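Long-range contacts in mandelate racemase/muconate lactonizing protein (Paenibacillus sp., PDB 3V5C), which probably dehydrates galacturonate as a magnesium-dependent lyase of the enolase superfamily: residues Q283-W288 and A309-G314; Y317-S322 and E333-D338. The protein carries 1 engineered substitution. All blocks are in the same frame, centred on the assembly; numbering follows the deposited sequence.

Interaction 1 (Q283-W288 and A309-G314); sequences QYDIIW and APHCYG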
# COMPACT_ATOMS: atom_id res chain seq x y z
N GLN A 283 -2.86 -2.56 8.69
CA GLN A 283 -2.01 -2.16 7.57
C GLN A 283 -1.22 -3.29 6.95
O GLN A 283 -0.11 -3.07 6.48
CB GLN A 283 -1.05 -1.05 8.04
CG GLN A 283 -1.78 0.16 8.64
CD GLN A 283 -0.81 1.23 9.08
OE1 GLN A 283 0.02 1.01 9.96
NE2 GLN A 283 -0.90 2.41 8.46
N TYR A 284 -1.81 -4.48 6.90
CA TYR A 284 -1.21 -5.56 6.13
C TYR A 284 -0.92 -5.11 4.70
O TYR A 284 -1.65 -4.32 4.11
CB TYR A 284 -2.10 -6.82 6.14
CG TYR A 284 -2.38 -7.26 7.54
CD1 TYR A 284 -1.50 -8.10 8.19
CD2 TYR A 284 -3.49 -6.79 8.24
CE1 TYR A 284 -1.72 -8.49 9.51
CE2 TYR A 284 -3.72 -7.16 9.56
CZ TYR A 284 -2.83 -8.01 10.18
OH TYR A 284 -3.08 -8.39 11.48
N ASP A 285 0.19 -5.60 4.17
CA ASP A 285 0.69 -5.14 2.87
C ASP A 285 -0.16 -5.65 1.70
O ASP A 285 -0.71 -6.76 1.73
CB ASP A 285 2.16 -5.60 2.75
CG ASP A 285 2.83 -5.16 1.45
OD1 ASP A 285 3.40 -4.04 1.42
OD2 ASP A 285 2.87 -5.96 0.49
N ILE A 286 -0.27 -4.81 0.68
CA ILE A 286 -1.11 -5.04 -0.50
C ILE A 286 -0.60 -6.16 -1.42
O ILE A 286 -1.36 -6.72 -2.22
CB ILE A 286 -1.30 -3.72 -1.28
CG1 ILE A 286 -2.33 -3.87 -2.39
CG2 ILE A 286 0.03 -3.24 -1.86
CD1 ILE A 286 -3.72 -4.22 -1.91
N ILE A 287 0.69 -6.48 -1.32
CA ILE A 287 1.30 -7.56 -2.09
C ILE A 287 1.37 -8.85 -1.25
O ILE A 287 1.03 -9.94 -1.73
CB ILE A 287 2.72 -7.20 -2.56
CG1 ILE A 287 2.75 -5.85 -3.28
CG2 ILE A 287 3.29 -8.30 -3.47
CD1 ILE A 287 1.90 -5.79 -4.52
N TRP A 288 1.82 -8.73 -0.01
CA TRP A 288 1.87 -9.87 0.91
C TRP A 288 1.23 -9.45 2.23
O TRP A 288 1.82 -8.67 2.97
CB TRP A 288 3.31 -10.32 1.13
CG TRP A 288 3.45 -11.41 2.13
CD1 TRP A 288 3.25 -12.75 1.91
CD2 TRP A 288 3.77 -11.28 3.53
NE1 TRP A 288 3.46 -13.45 3.08
CE2 TRP A 288 3.77 -12.57 4.09
CE3 TRP A 288 4.07 -10.18 4.36
CZ2 TRP A 288 4.06 -12.81 5.44
CZ3 TRP A 288 4.35 -10.42 5.70
CH2 TRP A 288 4.34 -11.72 6.22
N ALA A 309 -6.08 0.10 5.86
CA ALA A 309 -5.14 0.96 5.16
C ALA A 309 -3.96 0.13 4.73
O ALA A 309 -2.94 0.08 5.40
CB ALA A 309 -4.68 2.11 6.06
N PRO A 310 -4.10 -0.58 3.61
CA PRO A 310 -3.08 -1.52 3.15
C PRO A 310 -1.73 -0.85 2.99
O PRO A 310 -1.63 0.21 2.36
CB PRO A 310 -3.60 -1.98 1.79
CG PRO A 310 -5.08 -1.82 1.90
CD PRO A 310 -5.28 -0.57 2.72
N HIS A 311 -0.70 -1.46 3.56
CA HIS A 311 0.64 -0.93 3.38
C HIS A 311 1.10 -1.10 1.95
O HIS A 311 0.83 -2.11 1.28
CB HIS A 311 1.60 -1.64 4.34
CG HIS A 311 3.04 -1.32 4.09
ND1 HIS A 311 3.81 -2.00 3.17
CD2 HIS A 311 3.86 -0.38 4.64
CE1 HIS A 311 5.03 -1.51 3.17
NE2 HIS A 311 5.09 -0.53 4.05
N CYS A 312 1.79 -0.09 1.45
CA CYS A 312 2.44 -0.23 0.17
C CYS A 312 3.67 0.64 0.18
O CYS A 312 3.57 1.86 0.28
CB CYS A 312 1.53 0.18 -0.98
SG CYS A 312 2.32 -0.09 -2.57
N TYR A 313 4.82 -0.00 0.10
CA TYR A 313 6.08 0.69 -0.06
C TYR A 313 7.07 -0.31 -0.59
O TYR A 313 7.10 -1.46 -0.13
CB TYR A 313 6.60 1.32 1.23
CG TYR A 313 7.65 2.37 0.93
CD1 TYR A 313 7.30 3.66 0.57
CD2 TYR A 313 9.01 2.04 0.95
CE1 TYR A 313 8.26 4.62 0.29
CE2 TYR A 313 9.99 3.00 0.64
CZ TYR A 313 9.61 4.28 0.32
OH TYR A 313 10.56 5.24 0.01
N GLY A 314 7.87 0.11 -1.56
CA GLY A 314 8.83 -0.77 -2.19
C GLY A 314 8.28 -1.44 -3.43
O GLY A 314 9.01 -2.12 -4.14
O HOH W 1 -1.28 2.99 5.30
O HOH W 2 4.29 -2.88 -0.92
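D285 and H311 are joined by a side-chain hydrogen bond: H311 ND1 donates to D285 OD1 at 2.7 Å, with an N-H...O angle of 163°. OD1 lies in the plane of the imidazole, at its edge, and accepts on its anti lone pair, the one facing away from OD2; carboxylate and ring planes are turned 44° apart. With D285 CG anti to the backbone N (chi1 -179°), CG lies on the H311 side. The other carboxylate oxygen is tied back into its own loop, where OD2 accepts from W288 N on the anti lone pair and from I287 N above the carboxylate plane, an Asx turn and motif that fixes the rotation of the group. A water donates to D285 OD1 (2.8 Å) and accepts from Y313 N.

The backbones add one isolated beta bridge. H311 N donates to Y284 O (3.1 Å) and I286 N to H311 O (3.0 Å). Close by, Q283 CA makes a CA-H...O contact with A309 O, while Q283 NE2 is hydrogen-bonded to E233 OE1.

Apolar packing lies beyond the bridge: I286 CG2 meets C312 CB at 3.8 Å, and I286 CB faces P310 CB at 4.2 Å.

Both loops follow neighbouring parallel strands, 281-282 and 307-308, at the C-terminal mouth of the enolase-type barrel. A histidine hydrogen-bonded to an aspartate on successive strand ends is the pattern known from mandelate racemase relatives.

Interaction 2 (Y317-S322 and E333-D338); sequences YGIYAS and EFVEYD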
# COMPACT_ATOMS: atom_id res chain seq x y z
N TYR A 317 3.56 -1.12 -8.03
CA TYR A 317 2.34 -1.74 -8.54
C TYR A 317 1.25 -1.75 -7.47
O TYR A 317 0.07 -1.63 -7.78
CB TYR A 317 2.62 -3.16 -9.01
CG TYR A 317 1.44 -3.83 -9.67
CD1 TYR A 317 0.53 -4.57 -8.92
CD2 TYR A 317 1.22 -3.69 -11.03
CE1 TYR A 317 -0.55 -5.19 -9.53
CE2 TYR A 317 0.12 -4.31 -11.67
CZ TYR A 317 -0.75 -5.05 -10.89
OH TYR A 317 -1.82 -5.66 -11.47
N GLY A 318 1.65 -1.90 -6.21
CA GLY A 318 0.70 -1.97 -5.12
C GLY A 318 -0.16 -0.74 -4.93
O GLY A 318 -1.24 -0.81 -4.36
N ILE A 319 0.34 0.42 -5.39
CA ILE A 319 -0.44 1.64 -5.31
C ILE A 319 -1.75 1.50 -6.07
O ILE A 319 -2.84 1.83 -5.55
CB ILE A 319 0.38 2.80 -5.89
CG1 ILE A 319 1.63 3.00 -5.04
CG2 ILE A 319 -0.48 4.07 -5.99
CD1 ILE A 319 2.61 4.00 -5.68
N TYR A 320 -1.65 1.01 -7.30
CA TYR A 320 -2.79 0.92 -8.22
C TYR A 320 -3.73 -0.19 -7.76
O TYR A 320 -4.95 -0.02 -7.75
CB TYR A 320 -2.27 0.76 -9.67
CG TYR A 320 -1.19 1.81 -9.88
CD1 TYR A 320 -1.54 3.15 -10.04
CD2 TYR A 320 0.16 1.49 -9.80
CE1 TYR A 320 -0.57 4.13 -10.15
CE2 TYR A 320 1.14 2.47 -9.92
CZ TYR A 320 0.77 3.79 -10.10
OH TYR A 320 1.73 4.79 -10.20
N ALA A 321 -3.15 -1.29 -7.30
CA ALA A 321 -3.91 -2.39 -6.69
C ALA A 321 -4.75 -1.89 -5.52
O ALA A 321 -5.94 -2.19 -5.42
CB ALA A 321 -2.97 -3.48 -6.25
N SER A 322 -4.13 -1.13 -4.63
CA SER A 322 -4.83 -0.55 -3.49
C SER A 322 -6.04 0.27 -3.91
O SER A 322 -7.11 0.19 -3.30
CB SER A 322 -3.89 0.36 -2.69
OG SER A 322 -2.79 -0.36 -2.16
N GLU A 333 -9.30 3.45 4.14
CA GLU A 333 -8.79 4.75 4.54
C GLU A 333 -8.09 5.52 3.41
O GLU A 333 -8.55 6.59 3.00
CB GLU A 333 -7.84 4.58 5.74
CG GLU A 333 -8.55 4.19 7.01
CD GLU A 333 -9.29 5.35 7.63
OE1 GLU A 333 -8.71 6.45 7.76
OE2 GLU A 333 -10.47 5.16 7.98
N PHE A 334 -6.97 4.99 2.93
CA PHE A 334 -6.13 5.71 1.97
C PHE A 334 -5.32 4.74 1.12
O PHE A 334 -4.93 3.68 1.60
CB PHE A 334 -5.06 6.53 2.69
CG PHE A 334 -5.55 7.72 3.43
CD1 PHE A 334 -5.78 8.92 2.77
CD2 PHE A 334 -5.67 7.69 4.81
CE1 PHE A 334 -6.21 10.03 3.45
CE2 PHE A 334 -6.10 8.81 5.50
CZ PHE A 334 -6.36 9.98 4.82
N VAL A 335 -5.02 5.16 -0.10
CA VAL A 335 -3.94 4.57 -0.88
C VAL A 335 -2.61 5.20 -0.41
O VAL A 335 -2.47 6.42 -0.38
CB VAL A 335 -4.18 4.85 -2.38
CG1 VAL A 335 -2.96 4.44 -3.20
CG2 VAL A 335 -5.41 4.09 -2.85
N GLU A 336 -1.64 4.37 -0.04
CA GLU A 336 -0.31 4.85 0.33
C GLU A 336 0.49 5.14 -0.94
O GLU A 336 0.87 4.21 -1.67
CB GLU A 336 0.40 3.81 1.22
CG GLU A 336 1.78 4.24 1.65
CD GLU A 336 2.37 3.41 2.78
OE1 GLU A 336 1.83 2.33 3.10
OE2 GLU A 336 3.40 3.86 3.35
N TYR A 337 0.75 6.43 -1.22
CA TYR A 337 1.28 6.85 -2.53
C TYR A 337 2.75 7.28 -2.50
O TYR A 337 3.13 8.15 -1.71
CB TYR A 337 0.43 7.99 -3.11
CG TYR A 337 0.78 8.29 -4.54
CD1 TYR A 337 1.72 9.26 -4.86
CD2 TYR A 337 0.20 7.58 -5.58
CE1 TYR A 337 2.06 9.53 -6.17
CE2 TYR A 337 0.52 7.84 -6.90
CZ TYR A 337 1.46 8.82 -7.19
OH TYR A 337 1.80 9.10 -8.50
N ASP A 338 3.53 6.65 -3.38
CA ASP A 338 4.92 7.00 -3.66
C ASP A 338 4.97 7.31 -5.16
O ASP A 338 4.47 6.54 -5.97
CB ASP A 338 5.82 5.80 -3.32
CG ASP A 338 7.27 6.16 -3.07
OD1 ASP A 338 7.60 7.36 -2.89
OD2 ASP A 338 8.09 5.21 -3.03
O HOH W 3 3.66 6.05 -8.50
O HOH W 4 0.90 7.37 -10.59
O HOH W 5 -2.24 1.60 -0.11
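The 317-322 part of helix 317-325, carrying I319 and S322, packs on strand 335-337, which presents V335 and Y337, with the axes of these short segments 7.7 Å apart at closest approach and their N-to-C directions 154° apart, close to antiparallel. This is an alpha-beta unit of the enolase-superfamily barrel: the helix leads through a loop into the strand, which then pairs in parallel with strand 126-135 and closes the ring of strands.

No hydrogen bond joins the two segments directly; van der Waals contacts do the packing, with I319 at the centre. Its CG2 touches V335 CG1 at 3.8 Å and Y337 CD2 at 3.6 Å, with the tyrosine ring met obliquely. The other branch of I319 is extended (chi2 171°) and carries I319 CD1 to D338 O, 3.2 Å away, just beyond the end of strand 335-337. I319 and V335 cross at about a right angle, and I357 of strand 356-359 packs against both. Further along the helix, S322 CB rests on V335 CG2 at 4.0 Å. On the helix itself, I319 CB sits over the centre of one face of the Y320 ring.

The polar groups meet through water. One water lies in plane at the edges of both tyrosine rings and links Y320 OH to Y337 OH; a second connects Y320 OH with D338 O. E336 turns its carboxylate away from the helix, to T133 and K168.

At the other end of the contact, S322 OG donates back to G318 O at 2.7 Å, reaching that oxygen from the opposite face of the carbonyl plane to S322 N, while a third water donates to S322 OG (2.9 Å) and accepts from E336 N (2.8 Å).

In the fold
Interactions 1 and 2 follow each other along the chain, and their centres lie 8 Å apart. They meet where C312 N probably donates a hydrogen bond to E336 OE1 (2.9 Å), joining the loop that carries H311 to strand 335-337. Y313 CE1 also packs against D338 OD2 at 3.4 Å, and that carboxylate is held by R26 of strand 14-30. On the helix side, I286 of interaction 1 touches A321 and S322. Interaction 1 is the nearer to the metal: the Q283 side chain is about 7 Å from the magnesium, whose ligands include E238 and D261, and the E336 side chain about 12 Å.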